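Local coordinates for protein glutamate--tRNA ligase (Elizabethkingia anophelis, PDB 6B1Z) that probably attaches glutamate to its cognate tRNA in an ATP-dependent reaction, as a class I aminoacyl-tRNA synthetase, at residues Y87-R91 and Q92-R96; I404-D407 and G408-F411. All coordinates share one frame; numbering follows the deposited sequence.

Contact 1 (Y87-R91 and Q92-R96); sequences YAPYR and QSERR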
loop_
_atom_site.group_PDB
_atom_site.type_symbol
_atom_site.label_atom_id
_atom_site.label_comp_id
_atom_site.label_asym_id
_atom_site.label_seq_id
_atom_site.Cartn_x
_atom_site.Cartn_y
_atom_site.Cartn_z
ATOM N N TYR A 87 -23.553 -13.678 6.361
ATOM C CA TYR A 87 -22.881 -14.222 7.535
ATOM C C TYR A 87 -22.525 -13.130 8.537
ATOM O O TYR A 87 -21.589 -13.280 9.321
ATOM C CB TYR A 87 -21.637 -15.016 7.133
ATOM C CG TYR A 87 -21.982 -16.132 6.182
ATOM C CD1 TYR A 87 -22.672 -17.253 6.631
ATOM C CD2 TYR A 87 -21.679 -16.041 4.833
ATOM C CE1 TYR A 87 -23.020 -18.262 5.769
ATOM C CE2 TYR A 87 -22.031 -17.052 3.956
ATOM C CZ TYR A 87 -22.698 -18.162 4.440
ATOM O OH TYR A 87 -23.057 -19.183 3.593
ATOM N N ALA A 88 -23.284 -12.038 8.537
ATOM C CA ALA A 88 -23.068 -10.987 9.508
ATOM C C ALA A 88 -23.261 -11.535 10.923
ATOM O O ALA A 88 -24.032 -12.478 11.131
ATOM C CB ALA A 88 -24.034 -9.834 9.242
ATOM N N PRO A 89 -22.599 -10.937 11.936
ATOM C CA PRO A 89 -21.758 -9.732 11.877
ATOM C C PRO A 89 -20.396 -9.955 11.242
ATOM O O PRO A 89 -19.761 -10.989 11.439
ATOM C CB PRO A 89 -21.578 -9.348 13.353
ATOM C CG PRO A 89 -22.677 -10.067 14.090
ATOM C CD PRO A 89 -22.850 -11.354 13.329
ATOM N N TYR A 90 -19.944 -8.956 10.492
ATOM C CA TYR A 90 -18.613 -9.004 9.902
ATOM C C TYR A 90 -17.576 -8.292 10.759
ATOM O O TYR A 90 -16.457 -8.066 10.290
ATOM C CB TYR A 90 -18.641 -8.429 8.472
ATOM C CG TYR A 90 -19.407 -9.344 7.544
ATOM C CD1 TYR A 90 -18.787 -10.444 6.965
ATOM C CD2 TYR A 90 -20.772 -9.132 7.288
ATOM C CE1 TYR A 90 -19.494 -11.316 6.144
ATOM C CE2 TYR A 90 -21.489 -9.999 6.468
ATOM C CZ TYR A 90 -20.841 -11.076 5.892
ATOM O OH TYR A 90 -21.533 -11.945 5.087
ATOM N N ARG A 91 -17.914 -7.947 12.001
ATOM C CA ARG A 91 -16.930 -7.547 13.008
ATOM C C ARG A 91 -16.848 -8.635 14.065
ATOM O O ARG A 91 -17.874 -9.058 14.608
ATOM C CB ARG A 91 -17.296 -6.227 13.682
ATOM C CG ARG A 91 -17.448 -5.057 12.759
ATOM C CD ARG A 91 -17.722 -3.819 13.581
ATOM N NE ARG A 91 -17.869 -2.628 12.745
ATOM C CZ ARG A 91 -18.938 -1.844 12.749
ATOM N NH1 ARG A 91 -19.957 -2.106 13.566
ATOM N NH2 ARG A 91 -18.991 -0.767 11.960
ATOM N N GLN A 92 -15.627 -9.082 14.362
ATOM C CA GLN A 92 -15.474 -10.197 15.295
ATOM C C GLN A 92 -15.903 -9.824 16.711
ATOM O O GLN A 92 -16.367 -10.699 17.466
ATOM C CB GLN A 92 -14.028 -10.690 15.252
ATOM C CG GLN A 92 -13.703 -11.362 13.914
ATOM C CD GLN A 92 -12.372 -12.075 13.909
ATOM O OE1 GLN A 92 -11.354 -11.520 14.318
ATOM N NE2 GLN A 92 -12.370 -13.300 13.417
ATOM N N SER A 93 -15.798 -8.542 17.089
ATOM C CA SER A 93 -16.253 -8.117 18.415
ATOM C C SER A 93 -17.745 -8.361 18.625
ATOM O O SER A 93 -18.209 -8.367 19.771
ATOM C CB SER A 93 -15.946 -6.636 18.652
ATOM O OG SER A 93 -16.665 -5.789 17.764
ATOM N N GLU A 94 -18.495 -8.582 17.549
ATOM C CA GLU A 94 -19.938 -8.729 17.607
ATOM C C GLU A 94 -20.386 -10.179 17.486
ATOM O O GLU A 94 -21.590 -10.437 17.348
ATOM C CB GLU A 94 -20.569 -7.869 16.510
ATOM C CG GLU A 94 -20.307 -6.385 16.749
ATOM C CD GLU A 94 -20.731 -5.510 15.588
ATOM O OE1 GLU A 94 -21.276 -6.061 14.614
ATOM O OE2 GLU A 94 -20.510 -4.279 15.652
ATOM N N ARG A 95 -19.457 -11.134 17.602
ATOM C CA ARG A 95 -19.742 -12.540 17.342
ATOM C C ARG A 95 -19.554 -13.421 18.574
ATOM O O ARG A 95 -19.316 -14.627 18.440
ATOM C CB ARG A 95 -18.879 -13.047 16.186
ATOM C CG ARG A 95 -19.154 -12.296 14.858
ATOM C CD ARG A 95 -18.199 -12.701 13.747
ATOM N NE ARG A 95 -18.350 -14.090 13.305
ATOM C CZ ARG A 95 -19.236 -14.510 12.407
ATOM N NH1 ARG A 95 -20.139 -13.672 11.884
ATOM N NH2 ARG A 95 -19.249 -15.792 12.073
ATOM N N ARG A 96 -19.696 -12.848 19.774
ATOM C CA ARG A 96 -19.342 -13.589 20.986
ATOM C C ARG A 96 -20.197 -14.842 21.172
ATOM O O ARG A 96 -19.685 -15.876 21.618
ATOM C CB ARG A 96 -19.439 -12.683 22.216
ATOM C CG ARG A 96 -19.618 -13.472 23.513
ATOM C CD ARG A 96 -19.672 -12.588 24.748
ATOM N NE ARG A 96 -18.370 -12.019 25.084
ATOM C CZ ARG A 96 -17.372 -12.701 25.641
ATOM N NH1 ARG A 96 -17.510 -13.992 25.924
ATOM N NH2 ARG A 96 -16.233 -12.089 25.916
HETATM O O HOH W 1 -21.608 -16.495 10.577
#
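The guanidinium of Arg91 meets the carboxylate of Glu94 at its edge, OE2 lying in the guanidinium plane. Near an edge of the Arg95 guanidinium, but tilted out of its plane, lie the backbone oxygens of Tyr87 and Pro89, whereas a water sits in that plane. Tyr87 O also sits over one face of the Tyr90 ring, 4.1 Å above its plane and offset toward the rim. These groups belong to a loop of the class I synthetase catalytic domain, a compact turn with a short 3-10 segment at Gln92-Ser93, leading into helix 96-106 with Arg95 at the N-cap position.

The turn is closed by Glu94 N, which donates to Arg91 O at 3.0 Å. Arg91 and Glu94 then run side by side in the same direction, both chains extended. Their salt bridge spans 3.1 Å from Arg91 NH1 to Glu94 OE2 and uses the syn side of the carboxylate, whose plane stands 90° from that of the guanidinium. A second acid, Glu63, pairs with Arg91 NE, so two carboxylates hold this guanidinium.

Pro89, preceded by a cis peptide bond, packs its ring on Glu94, with CB 3.6 Å from Glu94 CB. On Arg95 a bend at CG-CD (chi3 66°) brings the guanidinium of this buried residue back to the Tyr87-Pro89 backbone. Asp217 of helix 210-220 forms a salt bridge with Arg95 NE and accepts a hydrogen bond from Gln92 NE2, joining the turn to that helix.

Both carbonyls are gripped by one nitrogen: Arg95 NH1 lies 3.0 Å from Tyr87 O and 2.7 Å from Pro89 O, each bond bent to below 140° at the hydrogen. Arg95 NH2 donates to the water at 2.9 Å.

Contact 2 (I404-D407 and G408-F411); sequences IYND and GKFF. With EDO (1,2-ethanediol), chain X.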
loop_
_atom_site.group_PDB
_atom_site.type_symbol
_atom_site.label_atom_id
_atom_site.label_comp_id
_atom_site.label_asym_id
_atom_site.label_seq_id
_atom_site.Cartn_x
_atom_site.Cartn_y
_atom_site.Cartn_z
ATOM N N ILE A 404 4.131 19.652 -13.208
ATOM C CA ILE A 404 3.799 20.555 -14.305
ATOM C C ILE A 404 3.908 22.016 -13.869
ATOM O O ILE A 404 4.308 22.884 -14.661
ATOM C CB ILE A 404 2.392 20.217 -14.834
ATOM C CG1 ILE A 404 2.366 18.786 -15.381
ATOM C CG2 ILE A 404 1.966 21.209 -15.946
ATOM C CD1 ILE A 404 0.971 18.313 -15.791
ATOM N N TYR A 405 3.585 22.314 -12.609
ATOM C CA TYR A 405 3.861 23.650 -12.087
ATOM C C TYR A 405 5.306 23.790 -11.615
ATOM O O TYR A 405 6.005 24.738 -11.992
ATOM C CB TYR A 405 2.917 23.990 -10.932
ATOM C CG TYR A 405 3.311 25.304 -10.278
ATOM C CD1 TYR A 405 3.080 26.513 -10.919
ATOM C CD2 TYR A 405 3.960 25.323 -9.046
ATOM C CE1 TYR A 405 3.463 27.708 -10.345
ATOM C CE2 TYR A 405 4.355 26.515 -8.466
ATOM C CZ TYR A 405 4.098 27.705 -9.121
ATOM O OH TYR A 405 4.484 28.900 -8.550
ATOM N N ASN A 406 5.767 22.865 -10.777
ATOM C CA ASN A 406 7.051 23.080 -10.117
ATOM C C ASN A 406 8.199 23.145 -11.111
ATOM O O ASN A 406 9.182 23.855 -10.871
ATOM C CB ASN A 406 7.298 21.981 -9.093
ATOM C CG ASN A 406 6.427 22.131 -7.869
ATOM O OD1 ASN A 406 6.141 23.252 -7.432
ATOM N ND2 ASN A 406 6.011 21.013 -7.300
ATOM N N ASP A 407 8.095 22.421 -12.226
ATOM C CA ASP A 407 9.096 22.458 -13.277
ATOM C C ASP A 407 8.728 23.407 -14.402
ATOM O O ASP A 407 9.448 23.465 -15.400
ATOM C CB ASP A 407 9.338 21.051 -13.842
ATOM C CG ASP A 407 9.873 20.084 -12.796
ATOM O OD1 ASP A 407 10.432 20.530 -11.764
ATOM O OD2 ASP A 407 9.708 18.861 -12.994
ATOM N N GLY A 408 7.627 24.142 -14.264
ATOM C CA GLY A 408 7.203 25.090 -15.281
ATOM C C GLY A 408 6.903 26.462 -14.714
ATOM O O GLY A 408 5.978 27.150 -15.174
ATOM N N LYS A 409 7.696 26.893 -13.730
ATOM C CA LYS A 409 7.385 28.154 -13.071
ATOM C C LYS A 409 7.546 29.342 -14.009
ATOM O O LYS A 409 6.894 30.370 -13.796
ATOM C CB LYS A 409 8.250 28.322 -11.819
ATOM C CG LYS A 409 7.837 27.392 -10.672
ATOM C CD LYS A 409 8.673 27.629 -9.429
ATOM C CE LYS A 409 8.313 26.638 -8.333
ATOM N NZ LYS A 409 9.145 26.832 -7.115
ATOM N N PHE A 410 8.354 29.202 -15.065
ATOM C CA PHE A 410 8.532 30.256 -16.065
ATOM C C PHE A 410 7.265 30.563 -16.849
ATOM O O PHE A 410 7.222 31.592 -17.526
ATOM C CB PHE A 410 9.647 29.868 -17.035
ATOM C CG PHE A 410 9.594 28.425 -17.449
ATOM C CD1 PHE A 410 10.413 27.489 -16.840
ATOM C CD2 PHE A 410 8.698 27.999 -18.418
ATOM C CE1 PHE A 410 10.349 26.142 -17.195
ATOM C CE2 PHE A 410 8.624 26.658 -18.786
ATOM C CZ PHE A 410 9.453 25.732 -18.172
ATOM N N PHE A 411 6.238 29.711 -16.789
ATOM C CA PHE A 411 4.977 30.077 -17.423
ATOM C C PHE A 411 4.265 31.176 -16.658
ATOM O O PHE A 411 3.428 31.882 -17.233
ATOM C CB PHE A 411 4.041 28.866 -17.537
ATOM C CG PHE A 411 4.453 27.865 -18.581
ATOM C CD1 PHE A 411 4.449 28.196 -19.931
ATOM C CD2 PHE A 411 4.800 26.575 -18.217
ATOM C CE1 PHE A 411 4.805 27.260 -20.894
ATOM C CE2 PHE A 411 5.167 25.638 -19.176
ATOM C CZ PHE A 411 5.169 25.984 -20.514
HETATM C C1 EDO X . 10.634 16.972 -10.361
HETATM O O1 EDO X . 11.346 17.341 -11.554
HETATM C C2 EDO X . 10.869 17.996 -9.252
HETATM O O2 EDO X . 10.047 19.162 -9.451
HETATM O O HOH W 2 10.266 25.723 -12.847
#
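Gly408 N donates to Tyr405 O at 2.9 Å, an i to i+3 bond just past the end of helix 401-406, and Gly408 (phi -130°, psi 38°) carries the chain out of the helical path. One water extends the link, donating to Asn406 O at 2.9 Å and accepting from Lys409 N.

Lys409 lays its extended chain obliquely across Tyr405. Its CG stands 4.0 Å above one face of the ring, toward the rim, and its CE approaches Tyr405 CE2 at the same distance. The tyrosine reaches this position with CG anti to the backbone N (chi1 173°), and its OH is hydrogen-bonded to His413 NE2. This helix exit lies in the anticodon-binding domain, where Ile404 packs against helices 364-377 and 384-394 and Phe411 meets helices 384-394 and 487-507.

Phe410 folds back over the turn: one ring face receives Gly408 CA 3.7 Å above its plane, and CE1 comes within 3.3 Å of Asp407 O. The exposed Asp407 uses both carboxylate oxygens to hold an ethanediol molecule, probably from the crystallisation liquor, OD1 accepting from its O2 and OD2 from its O1, each at 2.7 Å.

In the fold
Contacts 1 and 2 lie on opposite sides of the chain's centre, about 52 Å apart between their own centres, one in the catalytic domain and the other in the anticodon-binding domain; they share no secondary-structure element. Both are partly buried turns at a helix end, but contact 1 leads into helix 96-106 whereas contact 2 leaves helix 401-406. Their chemistry also differs. In the 87-96 loop, charged side chains hold backbone oxygens and acids, with a buried arginine tied to helix 210-220. In 404-411 the buried side chains are largely hydrophobic and aromatic, wedged among helices, while the polar Asn406, Asp407 and Lys409 occupy the surface.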